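PDB 1ZH8: oxidoreductase from Thermotoga maritima, which probably catalyses NADP-dependent oxidation or reduction of an alcohol or carbonyl substrate, as a member of the GFO/IDH/MocA oxidoreductase family. Local coordinates for residues Thr117-Glu120 with Thr121-Val125; Glu176-Lys179 with Tyr180-Thr183; Gly193-Leu196 with Ser197-Gly200; Leu320-Ile323 with Glu324-Arg328. All blocks are in the same frame, centred on the assembly; numbering follows the deposited sequence.

Contact 1 (Thr117-Glu120 with Thr121-Val125)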
loop_
_atom_site.group_PDB
_atom_site.type_symbol
_atom_site.label_atom_id
_atom_site.label_comp_id
_atom_site.label_asym_id
_atom_site.label_seq_id
_atom_site.Cartn_x
_atom_site.Cartn_y
_atom_site.Cartn_z
ATOM N N THR A 117 11.570 9.426 22.752
ATOM C CA THR A 117 10.652 10.308 22.058
ATOM C C THR A 117 11.004 10.430 20.587
ATOM O O THR A 117 10.156 10.802 19.765
ATOM C CB THR A 117 10.692 11.728 22.661
ATOM O OG1 THR A 117 12.052 12.179 22.667
ATOM C CG2 THR A 117 10.156 11.734 24.093
ATOM N N ASP A 118 12.261 10.133 20.273
ATOM C CA ASP A 118 12.820 10.230 18.920
ATOM C C ASP A 118 14.174 9.510 18.879
ATOM O O ASP A 118 14.714 9.106 19.920
ATOM C CB ASP A 118 12.999 11.703 18.504
ATOM C CG ASP A 118 13.701 12.516 19.571
ATOM O OD1 ASP A 118 14.910 12.315 19.748
ATOM O OD2 ASP A 118 13.041 13.326 20.264
ATOM N N VAL A 119 14.739 9.385 17.686
ATOM C CA VAL A 119 15.987 8.629 17.521
ATOM C C VAL A 119 17.224 9.271 18.164
ATOM O O VAL A 119 18.010 8.556 18.773
ATOM C CB VAL A 119 16.242 8.229 16.047
ATOM C CG1 VAL A 119 17.590 7.563 15.904
ATOM C CG2 VAL A 119 15.161 7.272 15.593
ATOM N N GLU A 120 17.415 10.586 18.047
ATOM C CA GLU A 120 18.555 11.194 18.756
ATOM C C GLU A 120 18.530 10.955 20.282
ATOM O O GLU A 120 19.577 10.716 20.891
ATOM C CB GLU A 120 18.768 12.687 18.405
ATOM C CG GLU A 120 17.697 13.673 18.877
ATOM C CD GLU A 120 18.079 15.145 18.662
ATOM O OE1 GLU A 120 19.256 15.442 18.373
ATOM O OE2 GLU A 120 17.189 16.010 18.796
ATOM N N THR A 121 17.343 10.958 20.879
ATOM C CA THR A 121 17.225 10.707 22.305
ATOM C C THR A 121 17.357 9.218 22.577
ATOM O O THR A 121 17.970 8.815 23.583
ATOM C CB THR A 121 15.893 11.227 22.880
ATOM O OG1 THR A 121 15.623 12.527 22.365
ATOM C CG2 THR A 121 15.986 11.355 24.365
ATOM N N GLY A 122 16.776 8.411 21.683
ATOM C CA GLY A 122 16.897 6.951 21.741
ATOM C C GLY A 122 18.351 6.501 21.775
ATOM O O GLY A 122 18.706 5.617 22.570
ATOM N N LYS A 123 19.200 7.118 20.941
ATOM C CA LYS A 123 20.623 6.765 20.875
ATOM C C LYS A 123 21.306 6.934 22.210
ATOM O O LYS A 123 22.281 6.242 22.482
ATOM C CB LYS A 123 21.375 7.608 19.869
ATOM C CG LYS A 123 21.310 7.178 18.433
ATOM C CD LYS A 123 21.876 8.341 17.592
ATOM C CE LYS A 123 21.608 8.167 16.113
ATOM N NZ LYS A 123 22.299 9.230 15.307
ATOM N N LYS A 124 20.814 7.857 23.036
ATOM C CA LYS A 124 21.429 8.083 24.358
ATOM C C LYS A 124 21.067 6.939 25.311
ATOM O O LYS A 124 21.878 6.558 26.158
ATOM C CB LYS A 124 21.072 9.445 24.955
ATOM C CG LYS A 124 21.625 10.633 24.178
ATOM C CD LYS A 124 21.351 11.966 24.913
ATOM C CE LYS A 124 20.768 13.088 23.995
ATOM N NZ LYS A 124 21.805 13.972 23.336
ATOM N N VAL A 125 19.857 6.388 25.159
ATOM C CA VAL A 125 19.458 5.227 25.927
ATOM C C VAL A 125 20.376 4.068 25.539
ATOM O O VAL A 125 20.910 3.357 26.396
ATOM C CB VAL A 125 17.997 4.846 25.656
ATOM C CG1 VAL A 125 17.682 3.469 26.250
ATOM C CG2 VAL A 125 17.056 5.926 26.178
#
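D118 OD1 is gripped twice by T121, once by its hydroxyl and once by its backbone amide. T121 OG1 donates to D118 OD1 over 2.7 Å, on the syn side and somewhat out of the carboxylate plane, while T121 N meets the same D118 OD1 at 3.0 Å, nearly in line with the C-O bond. Both donors come from one face of the carboxylate. The fold-back depends on the first torsion of D118, which sets CG between the backbone N and the carbonyl carbon (chi1 49°), a setting that turns the acid back toward the T121 amide. Its other oxygen is held too: T117 OG1 donates to D118 OD2 over 2.8 Å from above the carboxylate plane, so that the two oxygens together fix the rotation of the group. Were D118 an alanine, T121 N and T121 OG1 would probably lose their shared acceptor and the T117 hydroxyl would be freer to turn. Two main-chain bonds follow the cap, G122 N to D118 O at 2.8 Å and K123 N to V119 O at 2.9 Å. The extended K123 chain runs alongside this turn, its CE reaching V119 CG1 at 4.1 Å. V119 itself faces L317 and A321 of helix 313-329. The arrangement is a classic aspartate N-cap, here opening helix 119-131 of the beta-alpha-beta unit between strands 108-112 and 136-139 of the Rossmann fold.

Contact 2 (Glu176-Lys179 with Tyr180-Thr183). With NAP (NADP nicotinamide-adenine-dinucleotide phosphate), chain D.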
loop_
_atom_site.group_PDB
_atom_site.type_symbol
_atom_site.label_atom_id
_atom_site.label_comp_id
_atom_site.label_asym_id
_atom_site.label_seq_id
_atom_site.Cartn_x
_atom_site.Cartn_y
_atom_site.Cartn_z
ATOM N N GLU A 176 -13.847 8.650 21.387
ATOM C CA GLU A 176 -13.815 9.427 22.615
ATOM C C GLU A 176 -13.862 8.531 23.868
ATOM O O GLU A 176 -13.487 8.965 24.955
ATOM C CB GLU A 176 -14.916 10.519 22.605
ATOM C CG GLU A 176 -16.310 10.072 22.093
ATOM C CD GLU A 176 -16.456 9.984 20.552
ATOM O OE1 GLU A 176 -17.592 9.709 20.096
ATOM O OE2 GLU A 176 -15.464 10.179 19.803
ATOM N N ASN A 177 -14.299 7.282 23.698
ATOM C CA ASN A 177 -14.402 6.339 24.816
ATOM C C ASN A 177 -13.158 5.492 25.028
ATOM O O ASN A 177 -13.152 4.616 25.876
ATOM C CB ASN A 177 -15.591 5.397 24.639
ATOM C CG ASN A 177 -16.902 6.123 24.581
ATOM O OD1 ASN A 177 -17.298 6.809 25.524
ATOM N ND2 ASN A 177 -17.601 5.967 23.465
ATOM N N ASN A 178 -12.116 5.727 24.245
ATOM C CA ASN A 178 -10.895 4.989 24.408
ATOM C C ASN A 178 -10.065 5.638 25.503
ATOM O O ASN A 178 -9.832 6.851 25.481
ATOM C CB ASN A 178 -10.147 4.958 23.097
ATOM C CG ASN A 178 -8.884 4.143 23.169
ATOM O OD1 ASN A 178 -8.004 4.378 24.010
ATOM N ND2 ASN A 178 -8.773 3.185 22.273
ATOM N N LYS A 179 -9.628 4.834 26.462
ATOM C CA LYS A 179 -8.908 5.344 27.634
ATOM C C LYS A 179 -7.525 5.967 27.314
ATOM O O LYS A 179 -7.109 6.920 27.975
ATOM C CB LYS A 179 -8.774 4.248 28.697
ATOM C CG LYS A 179 -7.860 3.091 28.246
ATOM C CD LYS A 179 -7.762 1.988 29.272
ATOM C CE LYS A 179 -8.717 0.855 28.979
ATOM N NZ LYS A 179 -9.037 0.182 30.257
ATOM N N TYR A 180 -6.822 5.453 26.305
ATOM C CA TYR A 180 -5.480 5.955 25.998
ATOM C C TYR A 180 -5.536 7.370 25.456
ATOM O O TYR A 180 -4.612 8.158 25.650
ATOM C CB TYR A 180 -4.766 5.063 24.990
ATOM C CG TYR A 180 -4.454 3.683 25.487
ATOM C CD1 TYR A 180 -3.590 3.488 26.566
ATOM C CD2 TYR A 180 -5.001 2.558 24.857
ATOM C CE1 TYR A 180 -3.291 2.194 27.021
ATOM C CE2 TYR A 180 -4.716 1.267 25.304
ATOM C CZ TYR A 180 -3.863 1.090 26.383
ATOM O OH TYR A 180 -3.576 -0.186 26.812
ATOM N N VAL A 181 -6.641 7.679 24.795
ATOM C CA VAL A 181 -6.867 8.986 24.199
ATOM C C VAL A 181 -6.847 10.130 25.235
ATOM O O VAL A 181 -6.497 11.271 24.913
ATOM C CB VAL A 181 -8.180 8.952 23.384
ATOM C CG1 VAL A 181 -8.772 10.325 23.180
ATOM C CG2 VAL A 181 -7.951 8.224 22.059
ATOM N N HIS A 182 -7.190 9.823 26.482
ATOM C CA HIS A 182 -7.354 10.869 27.494
ATOM C C HIS A 182 -6.145 11.169 28.391
ATOM O O HIS A 182 -6.203 12.073 29.225
ATOM C CB HIS A 182 -8.622 10.609 28.307
ATOM C CG HIS A 182 -9.863 10.697 27.482
ATOM N ND1 HIS A 182 -10.318 11.887 26.957
ATOM C CD2 HIS A 182 -10.713 9.741 27.039
ATOM C CE1 HIS A 182 -11.415 11.665 26.254
ATOM N NE2 HIS A 182 -11.679 10.371 26.293
ATOM N N THR A 183 -5.056 10.432 28.194
ATOM C CA THR A 183 -3.839 10.648 28.951
ATOM C C THR A 183 -3.080 11.883 28.443
ATOM O O THR A 183 -2.952 12.105 27.220
ATOM C CB THR A 183 -2.920 9.426 28.886
ATOM O OG1 THR A 183 -2.674 9.099 27.512
ATOM C CG2 THR A 183 -3.563 8.248 29.596
HETATM P PA NAP D . -0.587 6.378 31.641
HETATM O O1A NAP D . -1.865 5.721 32.020
HETATM O O2A NAP D . -0.687 7.843 31.533
HETATM O O5B NAP D . 0.545 5.901 32.671
HETATM C C5B NAP D . 1.618 6.755 32.996
HETATM C C4B NAP D . 1.813 6.708 34.499
HETATM O O4B NAP D . 3.018 7.370 34.859
HETATM C C3B NAP D . 0.690 7.423 35.242
HETATM O O3B NAP D . 0.492 6.682 36.409
HETATM C C2B NAP D . 1.337 8.763 35.548
HETATM O O2B NAP D . 0.843 9.673 36.524
HETATM C C1B NAP D . 2.738 8.303 35.891
HETATM N N9A NAP D . 3.679 9.420 35.866
HETATM C C8A NAP D . 3.647 10.541 35.066
HETATM N N7A NAP D . 4.722 11.302 35.368
HETATM C C5A NAP D . 5.428 10.681 36.349
HETATM C C6A NAP D . 6.593 11.004 37.034
HETATM N N6A NAP D . 7.234 12.133 36.782
HETATM N N1A NAP D . 7.091 10.151 37.983
HETATM C C2A NAP D . 6.422 8.985 38.269
HETATM N N3A NAP D . 5.266 8.662 37.604
HETATM C C4A NAP D . 4.783 9.496 36.662
HETATM O O3 NAP D . -0.119 5.810 30.223
HETATM P PN NAP D . 0.110 4.251 29.904
HETATM O O1N NAP D . 0.132 3.367 31.113
HETATM O O2N NAP D . -0.806 4.061 28.788
HETATM O O5D NAP D . 1.600 4.189 29.292
HETATM C C5D NAP D . 2.781 4.150 30.073
HETATM C C4D NAP D . 3.883 3.468 29.265
HETATM O O4D NAP D . 3.432 2.175 28.879
HETATM C C3D NAP D . 4.177 4.234 27.972
HETATM O O3D NAP D . 5.560 4.268 27.713
HETATM C C2D NAP D . 3.484 3.447 26.886
HETATM O O2D NAP D . 4.136 3.550 25.637
HETATM C C1D NAP D . 3.513 2.040 27.464
HETATM N N1N NAP D . 2.412 1.239 26.936
HETATM C C2N NAP D . 2.718 0.087 26.270
HETATM C C3N NAP D . 1.707 -0.716 25.733
HETATM C C7N NAP D . 2.026 -2.091 25.198
HETATM O O7N NAP D . 0.951 -2.815 24.647
HETATM N N7N NAP D . 3.271 -2.602 25.252
HETATM C C4N NAP D . 0.370 -0.329 25.894
HETATM C C5N NAP D . 0.063 0.846 26.591
HETATM C C6N NAP D . 1.100 1.628 27.111
HETATM P P2B NAP D . -0.175 9.503 37.760
HETATM O O1X NAP D . 0.537 9.005 39.000
HETATM O O2X NAP D . -1.280 8.526 37.430
HETATM O O3X NAP D . -0.719 10.898 37.980
#
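An Asx turn lies at the heart of this loop, which follows strand 163-171, leads into helix 184-187 and brings Y180 and T183 to the NADP pocket. N178 OD1 accepts from Y180 N at 2.8 Å, in the plane of its own carbonyl group. The asparagine reaches forward because its CG is anti to the backbone N (chi1 -177°), and OD1 then also lies against Y180 CB, with the amide and the tyrosine ring inclined at 44°. K179 CG sits over one face of that ring, while K179 NZ goes on to a salt bridge with E32. NAP O2N lies at the ring edge, 3.6 Å from Y180 CE1. CE1, CZ and OH of the tyrosine also lie close to C5N of the nicotinamide. An alanine in place of Y180 would keep the turn's amide bond but would probably open a gap beside the nicotinamide and leave K179 CG without the ring it covers. T183 CG2 touches the other phosphate, 3.5 Å from NAP O2A, and T183 OG1 donates to Y180 O at 2.8 Å, which ties the two pocket residues together; R186 is a further partner of that hydroxyl. The backbone turns back on itself through a long bond, H182 N to K179 O at 3.3 Å, with the donor well above the carbonyl plane. The H182 ring has V181 CG1 over one face, and its NE2 donates in the ring plane to E176 O, a nearly straight bond of 2.7 Å.

Contact 3 (Gly193-Leu196 with Ser197-Gly200)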
loop_
_atom_site.group_PDB
_atom_site.type_symbol
_atom_site.label_atom_id
_atom_site.label_comp_id
_atom_site.label_asym_id
_atom_site.label_seq_id
_atom_site.Cartn_x
_atom_site.Cartn_y
_atom_site.Cartn_z
ATOM N N GLY A 193 5.618 11.910 15.878
ATOM C CA GLY A 193 4.451 11.380 15.191
ATOM C C GLY A 193 3.261 10.991 16.049
ATOM O O GLY A 193 2.315 10.381 15.540
ATOM N N GLY A 194 3.295 11.336 17.339
ATOM C CA GLY A 194 2.177 11.059 18.236
ATOM C C GLY A 194 1.842 9.574 18.250
ATOM O O GLY A 194 2.700 8.750 18.561
ATOM N N PHE A 195 0.606 9.226 17.898
ATOM C CA PHE A 195 0.183 7.832 17.939
ATOM C C PHE A 195 0.931 6.988 16.940
ATOM O O PHE A 195 0.975 5.772 17.087
ATOM C CB PHE A 195 -1.317 7.688 17.701
ATOM C CG PHE A 195 -2.122 7.854 18.937
ATOM C CD1 PHE A 195 -2.284 6.790 19.827
ATOM C CD2 PHE A 195 -2.708 9.081 19.237
ATOM C CE1 PHE A 195 -3.029 6.944 20.993
ATOM C CE2 PHE A 195 -3.461 9.251 20.417
ATOM C CZ PHE A 195 -3.620 8.180 21.295
ATOM N N LEU A 196 1.506 7.622 15.920
ATOM C CA LEU A 196 2.279 6.881 14.950
ATOM C C LEU A 196 3.485 6.173 15.576
ATOM O O LEU A 196 3.770 5.016 15.218
ATOM C CB LEU A 196 2.678 7.744 13.757
ATOM C CG LEU A 196 1.510 8.402 12.997
ATOM C CD1 LEU A 196 2.057 9.193 11.797
ATOM C CD2 LEU A 196 0.451 7.372 12.571
ATOM N N SER A 197 4.170 6.820 16.517
ATOM C CA SER A 197 5.255 6.137 17.229
ATOM C C SER A 197 4.727 5.226 18.328
ATOM O O SER A 197 5.230 4.127 18.529
ATOM C CB SER A 197 6.179 7.151 17.893
ATOM O OG SER A 197 7.109 7.661 16.978
ATOM N N ASP A 198 3.716 5.705 19.038
ATOM C CA ASP A 198 3.163 4.999 20.173
ATOM C C ASP A 198 2.775 3.560 19.787
ATOM O O ASP A 198 3.255 2.608 20.407
ATOM C CB ASP A 198 1.993 5.812 20.763
ATOM C CG ASP A 198 1.298 5.115 21.914
ATOM O OD1 ASP A 198 1.892 4.214 22.545
ATOM O OD2 ASP A 198 0.135 5.476 22.184
ATOM N N GLY A 199 1.957 3.410 18.747
ATOM C CA GLY A 199 1.581 2.099 18.259
ATOM C C GLY A 199 2.470 1.596 17.139
ATOM O O GLY A 199 2.535 0.400 16.896
ATOM N N GLY A 200 3.161 2.499 16.447
ATOM C CA GLY A 200 3.977 2.111 15.284
ATOM C C GLY A 200 5.185 1.234 15.592
ATOM O O GLY A 200 5.484 0.284 14.830
#
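F195 and D198 lie side by side on the first turn of helix 195-211, pointing the same way, with D198 OD2 3.6 Å from F195 CD1 and the ring and carboxylate planes 37° apart. The aspartate comes alongside the phenylalanine because its CG is anti to the backbone N (chi1 177°). Its carboxylate is engaged further by salt bridges, OD1 with K113 and OD2 with R186, and it touches the NADP, so the turn presents this acid to the cofactor pocket. Packing is closest at G200, the last residue of the segment. L196 O lies 2.9 Å from G200 CA in a CA-H...O contact; with the backbone as it stands, a CB at G200 would probably run into that carbonyl. The amide of G200 also points at L196 O, though only in a weak, bent bond. In the buried backbone of the first turn, D198 N reaches G194 O at 3.2 Å, almost straight, whereas S197 N meets the same oxygen weakly. G194 stands at the N-cap position without a side chain to cap with. The looser side is that of G193 and G199, both partly exposed; G199 N bonds to F195 O at 3.0 Å. Around the helix, F195 rests on M174 and L228 of loops and L196 meets M231 and Y252, while S197 packs against L320 and I323 of helix 313-329.

Contact 4 (Leu320-Ile323 with Glu324-Arg328)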
loop_
_atom_site.group_PDB
_atom_site.type_symbol
_atom_site.label_atom_id
_atom_site.label_comp_id
_atom_site.label_asym_id
_atom_site.label_seq_id
_atom_site.Cartn_x
_atom_site.Cartn_y
_atom_site.Cartn_z
ATOM N N LEU A 320 11.890 2.431 16.257
ATOM C CA LEU A 320 11.524 3.821 16.310
ATOM C C LEU A 320 11.987 4.505 15.019
ATOM O O LEU A 320 11.215 5.221 14.407
ATOM C CB LEU A 320 12.093 4.477 17.571
ATOM C CG LEU A 320 11.740 5.940 17.825
ATOM C CD1 LEU A 320 10.244 6.170 17.757
ATOM C CD2 LEU A 320 12.238 6.340 19.189
ATOM N N ALA A 321 13.216 4.221 14.589
ATOM C CA ALA A 321 13.776 4.741 13.330
ATOM C C ALA A 321 12.878 4.535 12.092
ATOM O O ALA A 321 12.733 5.448 11.272
ATOM C CB ALA A 321 15.165 4.147 13.080
ATOM N N PHE A 322 12.287 3.348 11.961
ATOM C CA PHE A 322 11.326 3.096 10.896
ATOM C C PHE A 322 10.192 4.130 10.932
ATOM O O PHE A 322 9.899 4.772 9.920
ATOM C CB PHE A 322 10.757 1.661 10.971
ATOM C CG PHE A 322 9.610 1.414 10.018
ATOM C CD1 PHE A 322 9.850 0.984 8.714
ATOM C CD2 PHE A 322 8.297 1.631 10.417
ATOM C CE1 PHE A 322 8.805 0.755 7.820
ATOM C CE2 PHE A 322 7.233 1.417 9.529
ATOM C CZ PHE A 322 7.492 0.975 8.229
ATOM N N ILE A 323 9.570 4.305 12.099
ATOM C CA ILE A 323 8.471 5.261 12.230
ATOM C C ILE A 323 8.954 6.692 12.047
ATOM O O ILE A 323 8.357 7.457 11.280
ATOM C CB ILE A 323 7.724 5.110 13.572
ATOM C CG1 ILE A 323 7.107 3.703 13.680
ATOM C CG2 ILE A 323 6.640 6.169 13.710
ATOM C CD1 ILE A 323 6.100 3.420 12.626
ATOM N N GLU A 324 10.045 7.063 12.708
ATOM C CA GLU A 324 10.554 8.423 12.537
ATOM C C GLU A 324 10.847 8.749 11.051
ATOM O O GLU A 324 10.559 9.843 10.589
ATOM C CB GLU A 324 11.763 8.684 13.426
ATOM C CG GLU A 324 12.252 10.136 13.372
ATOM C CD GLU A 324 13.192 10.511 14.509
ATOM O OE1 GLU A 324 13.143 9.885 15.600
ATOM O OE2 GLU A 324 13.974 11.455 14.307
ATOM N N ALA A 325 11.376 7.784 10.306
ATOM C CA ALA A 325 11.585 7.957 8.863
ATOM C C ALA A 325 10.284 8.242 8.104
ATOM O O ALA A 325 10.234 9.180 7.314
ATOM C CB ALA A 325 12.293 6.753 8.270
ATOM N N CYS A 326 9.252 7.431 8.346
ATOM C CA CYS A 326 7.916 7.652 7.796
ATOM C C CYS A 326 7.325 9.024 8.089
ATOM O O CYS A 326 6.756 9.654 7.210
ATOM C CB CYS A 326 6.956 6.616 8.349
ATOM S SG CYS A 326 7.257 4.962 7.736
ATOM N N VAL A 327 7.446 9.471 9.333
ATOM C CA VAL A 327 6.921 10.763 9.772
ATOM C C VAL A 327 7.564 11.889 8.996
ATOM O O VAL A 327 6.877 12.817 8.562
ATOM C CB VAL A 327 7.121 10.983 11.300
ATOM C CG1 VAL A 327 6.878 12.439 11.699
ATOM C CG2 VAL A 327 6.186 10.089 12.081
ATOM N N ARG A 328 8.869 11.797 8.779
ATOM C CA ARG A 328 9.542 12.884 8.098
ATOM C C ARG A 328 9.662 12.745 6.577
ATOM O O ARG A 328 10.018 13.719 5.891
ATOM C CB ARG A 328 10.864 13.233 8.786
ATOM C CG ARG A 328 12.014 12.279 8.570
ATOM C CD ARG A 328 13.039 12.521 9.682
ATOM N NE ARG A 328 14.417 12.402 9.204
ATOM C CZ ARG A 328 15.491 12.355 9.995
ATOM N NH1 ARG A 328 15.370 12.409 11.329
ATOM N NH2 ARG A 328 16.694 12.239 9.440
#
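L320 O, A321 O, F322 O and I323 O each accept from the amide four residues on, a regular alpha-helical run in which E324 N lies 2.8 Å from L320 O and V327 N 2.9 Å from I323 O. One turn apart on this helix, C326 and F322 form a sulfur-aromatic contact. C326 SG stands over one face of the F322 ring, 4.2 Å from its centroid and 22° off the normal, displaced toward the CE2 and CZ rim. The ring reaches that place with CG anti to the backbone N (chi1 171°), while the sulfur is beside its own N (chi1 -70°). I323 and V327 meet more loosely through their CG2 methyls, at 4.3 Å. E324 splits its carboxylate between two tasks, OE1 being taken by the amide of V119 and OE2 lying 3.4 Å from R328 NH1 in a salt bridge along the same helix, toward the exposed side. L320 turns to I115 of a loop. This part of helix 313-329 lies between helix 195-211 and strands 214-222 and 233-240. F322 packs on A204 and M207 of the helix, on I214 and I217 of strand 214-222, and edge-to-face on F238 of strand 233-240; A325 also lies on I217, and C326 rests against A219 of strand 214-222 and L234 and S236 of strand 233-240.

How the contacts relate
All four contacts are local, following one another in series along the chain; none nests within or crosses another, and each closes only a turn. Contact 1 starts a helix of the Rossmann fold, whereas contacts 2 and 3 lie in the range of the GFO/IDH/MocA C-terminal family, the first in a loop, the second opening helix 195-211. Contact 4 comes late, in helix 313-329, and joins contacts 1 and 3: it touches contact 1 through E324 among others, and contact 3 where L320 and I323 meet the start of helix 195-211. Contact 2 touches none of the others, but with contact 3 it lines the NADP pocket, through Y180, T183 and D198.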